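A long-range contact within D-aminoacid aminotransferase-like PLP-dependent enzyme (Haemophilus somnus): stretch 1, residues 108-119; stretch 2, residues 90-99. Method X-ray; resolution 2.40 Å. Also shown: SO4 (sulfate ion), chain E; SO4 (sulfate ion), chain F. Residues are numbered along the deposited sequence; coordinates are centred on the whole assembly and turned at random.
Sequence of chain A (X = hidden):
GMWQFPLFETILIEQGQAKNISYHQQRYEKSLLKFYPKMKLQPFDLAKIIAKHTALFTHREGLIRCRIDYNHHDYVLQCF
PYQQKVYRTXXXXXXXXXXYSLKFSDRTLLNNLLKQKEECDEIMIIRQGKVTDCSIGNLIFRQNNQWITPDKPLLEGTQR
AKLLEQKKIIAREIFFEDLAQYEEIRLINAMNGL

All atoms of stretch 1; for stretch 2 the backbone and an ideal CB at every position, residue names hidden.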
# COMPACT_ATOMS: atom_id res chain seq x y z
N THR A 108 -2.04 -5.80 -13.62
CA THR A 108 -2.31 -7.08 -14.26
C THR A 108 -1.57 -8.23 -13.57
O THR A 108 -2.20 -9.20 -13.16
CB THR A 108 -1.95 -7.06 -15.74
OG1 THR A 108 -2.67 -6.01 -16.36
CG2 THR A 108 -2.25 -8.39 -16.42
N LEU A 109 -0.24 -8.14 -13.42
CA LEU A 109 0.51 -9.25 -12.82
C LEU A 109 0.04 -9.51 -11.40
O LEU A 109 -0.30 -10.60 -11.06
CB LEU A 109 2.01 -8.99 -12.82
CG LEU A 109 2.98 -10.08 -12.35
CD1 LEU A 109 2.77 -11.42 -13.10
CD2 LEU A 109 4.42 -9.56 -12.52
N LEU A 110 0.04 -8.50 -10.57
CA LEU A 110 -0.46 -8.67 -9.22
C LEU A 110 -1.81 -9.36 -9.22
O LEU A 110 -2.06 -10.23 -8.41
CB LEU A 110 -0.62 -7.33 -8.53
CG LEU A 110 0.68 -6.65 -8.13
CD1 LEU A 110 0.39 -5.24 -7.68
CD2 LEU A 110 1.37 -7.51 -7.04
N ASN A 111 -2.68 -9.02 -10.15
CA ASN A 111 -4.02 -9.58 -10.10
C ASN A 111 -3.99 -11.04 -10.49
O ASN A 111 -4.75 -11.87 -9.94
CB ASN A 111 -4.99 -8.78 -10.96
CG ASN A 111 -5.32 -7.43 -10.34
OD1 ASN A 111 -5.25 -7.27 -9.13
ND2 ASN A 111 -5.68 -6.48 -11.14
N ASN A 112 -3.12 -11.36 -11.45
CA ASN A 112 -2.92 -12.76 -11.86
C ASN A 112 -2.28 -13.61 -10.77
O ASN A 112 -2.57 -14.78 -10.67
CB ASN A 112 -2.12 -12.84 -13.14
CG ASN A 112 -2.93 -12.41 -14.32
OD1 ASN A 112 -4.16 -12.63 -14.35
ND2 ASN A 112 -2.28 -11.79 -15.32
N LEU A 113 -1.40 -13.02 -9.97
CA LEU A 113 -0.79 -13.73 -8.85
C LEU A 113 -1.87 -14.00 -7.81
O LEU A 113 -1.98 -15.09 -7.31
CB LEU A 113 0.36 -12.93 -8.24
CG LEU A 113 1.55 -12.85 -9.20
CD1 LEU A 113 2.72 -12.10 -8.60
CD2 LEU A 113 1.94 -14.25 -9.68
N LEU A 114 -2.71 -13.01 -7.54
CA LEU A 114 -3.79 -13.16 -6.55
C LEU A 114 -4.73 -14.30 -6.89
O LEU A 114 -5.28 -14.88 -6.00
CB LEU A 114 -4.62 -11.88 -6.46
CG LEU A 114 -5.68 -11.79 -5.36
CD1 LEU A 114 -5.07 -11.93 -3.98
CD2 LEU A 114 -6.41 -10.43 -5.52
N LYS A 115 -4.90 -14.60 -8.18
CA LYS A 115 -5.77 -15.70 -8.59
C LYS A 115 -5.26 -17.01 -8.07
O LYS A 115 -5.98 -17.98 -8.07
CB LYS A 115 -5.90 -15.84 -10.11
CG LYS A 115 -6.71 -14.75 -10.74
CD LYS A 115 -6.85 -14.98 -12.24
CE LYS A 115 -7.34 -13.69 -12.94
NZ LYS A 115 -7.31 -13.94 -14.42
N GLN A 116 -4.02 -17.05 -7.63
CA GLN A 116 -3.45 -18.29 -7.10
C GLN A 116 -3.73 -18.48 -5.60
O GLN A 116 -3.20 -19.40 -4.99
CB GLN A 116 -1.94 -18.31 -7.32
CG GLN A 116 -1.57 -18.55 -8.76
CD GLN A 116 -0.09 -18.35 -9.01
OE1 GLN A 116 0.77 -18.93 -8.32
NE2 GLN A 116 0.23 -17.53 -10.00
N LYS A 117 -4.55 -17.64 -5.00
CA LYS A 117 -4.71 -17.69 -3.53
C LYS A 117 -5.45 -18.93 -3.03
O LYS A 117 -5.32 -19.31 -1.88
CB LYS A 117 -5.42 -16.44 -3.01
CG LYS A 117 -6.90 -16.36 -3.32
CD LYS A 117 -7.41 -15.00 -2.88
CE LYS A 117 -8.62 -14.51 -3.67
NZ LYS A 117 -9.86 -15.30 -3.42
N GLU A 118 -6.20 -19.55 -3.93
CA GLU A 118 -7.10 -20.66 -3.62
C GLU A 118 -8.06 -20.36 -2.48
O GLU A 118 -8.94 -19.51 -2.61
CB GLU A 118 -6.32 -21.93 -3.33
CG GLU A 118 -4.98 -22.00 -4.07
CD GLU A 118 -4.50 -23.43 -4.28
OE1 GLU A 118 -5.08 -24.07 -5.16
OE2 GLU A 118 -3.56 -23.89 -3.59
N GLU A 119 -7.88 -21.07 -1.36
CA GLU A 119 -8.78 -20.88 -0.20
C GLU A 119 -8.25 -19.78 0.74
O GLU A 119 -8.96 -19.30 1.58
CB GLU A 119 -9.13 -22.20 0.54
CG GLU A 119 -10.29 -23.14 -0.11
CD GLU A 119 -11.69 -22.46 -0.39
OE1 GLU A 119 -11.85 -21.22 -0.31
OE2 GLU A 119 -12.66 -23.18 -0.74
N UNK A 90 -2.65 -16.52 4.13
CA UNK A 90 -1.84 -16.03 3.00
C UNK A 90 -1.14 -17.13 2.22
O UNK A 90 -0.36 -17.86 2.76
CB UNK A 90 -0.79 -15.04 3.51
N UNK A 91 -1.43 -17.20 0.93
CA UNK A 91 -0.83 -18.21 0.05
C UNK A 91 0.53 -17.77 -0.50
O UNK A 91 0.64 -16.73 -1.15
CB UNK A 91 -1.78 -18.52 -1.11
N UNK A 92 1.56 -18.58 -0.24
CA UNK A 92 2.85 -18.18 -0.82
C UNK A 92 2.80 -18.34 -2.34
O UNK A 92 2.38 -19.37 -2.83
CB UNK A 92 3.99 -19.01 -0.23
N UNK A 93 3.20 -17.29 -3.06
CA UNK A 93 3.22 -17.33 -4.52
C UNK A 93 4.64 -16.98 -4.96
O UNK A 93 5.23 -16.00 -4.51
CB UNK A 93 2.19 -16.37 -5.13
N UNK A 94 5.21 -17.79 -5.83
CA UNK A 94 6.61 -17.61 -6.24
C UNK A 94 6.72 -16.85 -7.53
O UNK A 94 6.24 -17.28 -8.58
CB UNK A 94 7.31 -18.96 -6.39
N UNK A 95 7.34 -15.70 -7.45
CA UNK A 95 7.51 -14.86 -8.60
C UNK A 95 8.78 -14.02 -8.52
O UNK A 95 8.84 -13.03 -7.80
CB UNK A 95 6.29 -13.96 -8.76
N UNK A 96 9.77 -14.40 -9.31
CA UNK A 96 11.10 -13.79 -9.26
C UNK A 96 11.28 -12.56 -10.13
O UNK A 96 12.30 -11.88 -10.06
CB UNK A 96 12.15 -14.83 -9.67
N UNK A 97 10.32 -12.30 -10.99
CA UNK A 97 10.44 -11.17 -11.90
C UNK A 97 9.20 -10.36 -11.87
O UNK A 97 8.29 -10.62 -12.65
CB UNK A 97 10.73 -11.63 -13.33
N UNK A 98 9.18 -9.40 -10.96
CA UNK A 98 8.06 -8.51 -10.77
C UNK A 98 8.61 -7.20 -10.21
O UNK A 98 9.36 -7.24 -9.25
CB UNK A 98 7.01 -9.12 -9.85
N UNK A 99 8.30 -6.08 -10.86
CA UNK A 99 8.68 -4.76 -10.35
C UNK A 99 7.41 -4.05 -10.03
O UNK A 99 6.61 -3.77 -10.92
CB UNK A 99 9.53 -3.96 -11.34
S SO4 E . 9.11 -15.89 -12.42
O1 SO4 E . 8.75 -14.48 -12.27
O2 SO4 E . 9.35 -16.54 -11.12
O3 SO4 E . 10.35 -15.91 -13.22
O4 SO4 E . 7.99 -16.59 -13.06
S SO4 F . -7.29 -3.05 -10.46
O1 SO4 F . -6.96 -1.74 -9.85
O2 SO4 F . -6.66 -4.06 -9.54
O3 SO4 F . -8.74 -3.19 -10.61
O4 SO4 F . -6.80 -3.27 -11.82

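Stretch 1 begins as a helix on which Leu109, Leu110 and Leu113 present an apolar surface to stretch 2, and ends in a turn rich in carbonyls and carboxylates. Stretch 2 runs past it, largely extended except at position 96, and its CA-to-CB directions separate positions that meet stretch 1 from those that do not.

Position 90 has extended angles (-137/121) and a CB directed away, with nothing of stretch 1 within 5.5 Å, so this contact sets no preference. The residue is Phe90.

At position 91 the CB points toward the turn, and the ideal CB lies 3.7 Å from Lys117 O and 4.2 Å from Gln116 O. Farther out stands the carboxylate of Glu118. A long side chain with a positive end, lysine or arginine, would suit both features, its methylenes passing the carbonyls and its charge reaching the acid. Lys91 does this: its CG packs 3.6 Å from Gln116 O, and its NZ forms a salt bridge with Glu118 OE2 at 3.1 Å.

Position 92 again turns away. Its phi of -70° would admit proline, though many residues would serve, and Pro92 is found.

The CB of position 93 points toward the helix, 4.3 Å from Gln116 OE1 and 4.9 Å from Leu113 O, with the leucine side chain beyond. The extended angles (-125/130) favour a beta-branched residue, and the neighbouring leucine favours an apolar one; valine or isoleucine would fit, and threonine is conceivable. In Val93, CG1 lies 3.7 Å from Leu113 CD2 and also 3.4 Å from Gln116 OE1. Gln116 OE1 also accepts from a water, whose oxygen lies 3.3 Å from it.

Position 94 points away and leaves the side chain free. Phe94 occupies it, and its backbone N donates to that same water oxygen at 2.8 Å, so the water links the two stretches.

At position 95 the CB points toward stretch 1, and the ideal CB is already 4.0 Å from Leu113 CD1. A small or medium apolar side chain suits such close quarters: alanine, cysteine or valine. Cys95 places SG 4.0 Å from Leu113 CD1.

Position 96 is out of reach, so stretch 1 sets no preference, but the nearby chain E sulfate can use a backbone NH, which proline lacks. Asp96 N donates to O2 of that sulfate at 2.8 Å in a nearly straight bond.

Position 97 points sideways, with the same sulfate close by, so polar residues are acceptable. The side chain of His97 leads away from stretch 1, while its N donates to sulfate O1 at 3.0 Å.

Position 98 turns toward the leucines, its ideal CB 3.7 Å from Leu109 CD2 and 5.4 Å from Leu113 CD1. A sizeable aliphatic residue, isoleucine, leucine or methionine, is called for. Ile98, with both chi angles t, sets CG1 3.7 Å from Leu109 CD2, while its CD1 reaches Leu110 CD2 at 3.9 Å and Leu113 CD1 at 4.0 Å.

Position 99 points away, so stretch 1 sets no preference; it is Asp99.

Stretch 2, residues 90-99: FKPVFCDHID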
# COMPACT_ATOMS: atom_id res chain seq x y z
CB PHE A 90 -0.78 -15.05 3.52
CG PHE A 90 -1.37 -13.83 4.19
CD1 PHE A 90 -1.77 -13.86 5.48
CD2 PHE A 90 -1.52 -12.66 3.49
CE1 PHE A 90 -2.32 -12.76 6.07
CE2 PHE A 90 -2.04 -11.57 4.08
CZ PHE A 90 -2.45 -11.61 5.36
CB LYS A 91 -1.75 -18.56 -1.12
CG LYS A 91 -1.18 -19.63 -2.06
CD LYS A 91 -0.86 -20.98 -1.40
CE LYS A 91 -1.84 -22.07 -1.85
NZ LYS A 91 -1.44 -23.41 -1.32
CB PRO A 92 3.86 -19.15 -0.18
CG PRO A 92 3.13 -19.90 0.85
CD PRO A 92 1.68 -19.77 0.61
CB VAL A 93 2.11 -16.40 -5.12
CG1 VAL A 93 2.18 -16.37 -6.62
CG2 VAL A 93 0.76 -16.88 -4.70
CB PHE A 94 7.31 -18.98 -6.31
CG PHE A 94 7.37 -19.66 -4.99
CD1 PHE A 94 8.40 -19.39 -4.12
CD2 PHE A 94 6.32 -20.46 -4.57
CE1 PHE A 94 8.41 -19.96 -2.86
CE2 PHE A 94 6.33 -21.04 -3.34
CZ PHE A 94 7.37 -20.79 -2.47
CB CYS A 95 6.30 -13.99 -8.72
SG CYS A 95 6.36 -12.89 -10.12
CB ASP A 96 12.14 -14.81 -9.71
CG ASP A 96 12.39 -15.88 -8.69
OD1 ASP A 96 11.97 -15.72 -7.54
OD2 ASP A 96 13.04 -16.88 -9.04
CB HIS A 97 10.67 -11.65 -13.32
CG HIS A 97 11.98 -12.33 -13.50
ND1 HIS A 97 13.15 -11.82 -12.97
CD2 HIS A 97 12.32 -13.47 -14.16
CE1 HIS A 97 14.15 -12.63 -13.29
NE2 HIS A 97 13.67 -13.63 -14.01
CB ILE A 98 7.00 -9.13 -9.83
CG1 ILE A 98 5.92 -8.09 -9.48
CG2 ILE A 98 7.64 -9.63 -8.56
CD1 ILE A 98 4.72 -8.65 -8.70
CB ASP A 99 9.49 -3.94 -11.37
CG ASP A 99 9.64 -2.38 -10.97
OD1 ASP A 99 9.21 -1.86 -9.94
OD2 ASP A 99 10.22 -1.62 -11.76
O HOH W 1 3.73 -19.78 -7.22
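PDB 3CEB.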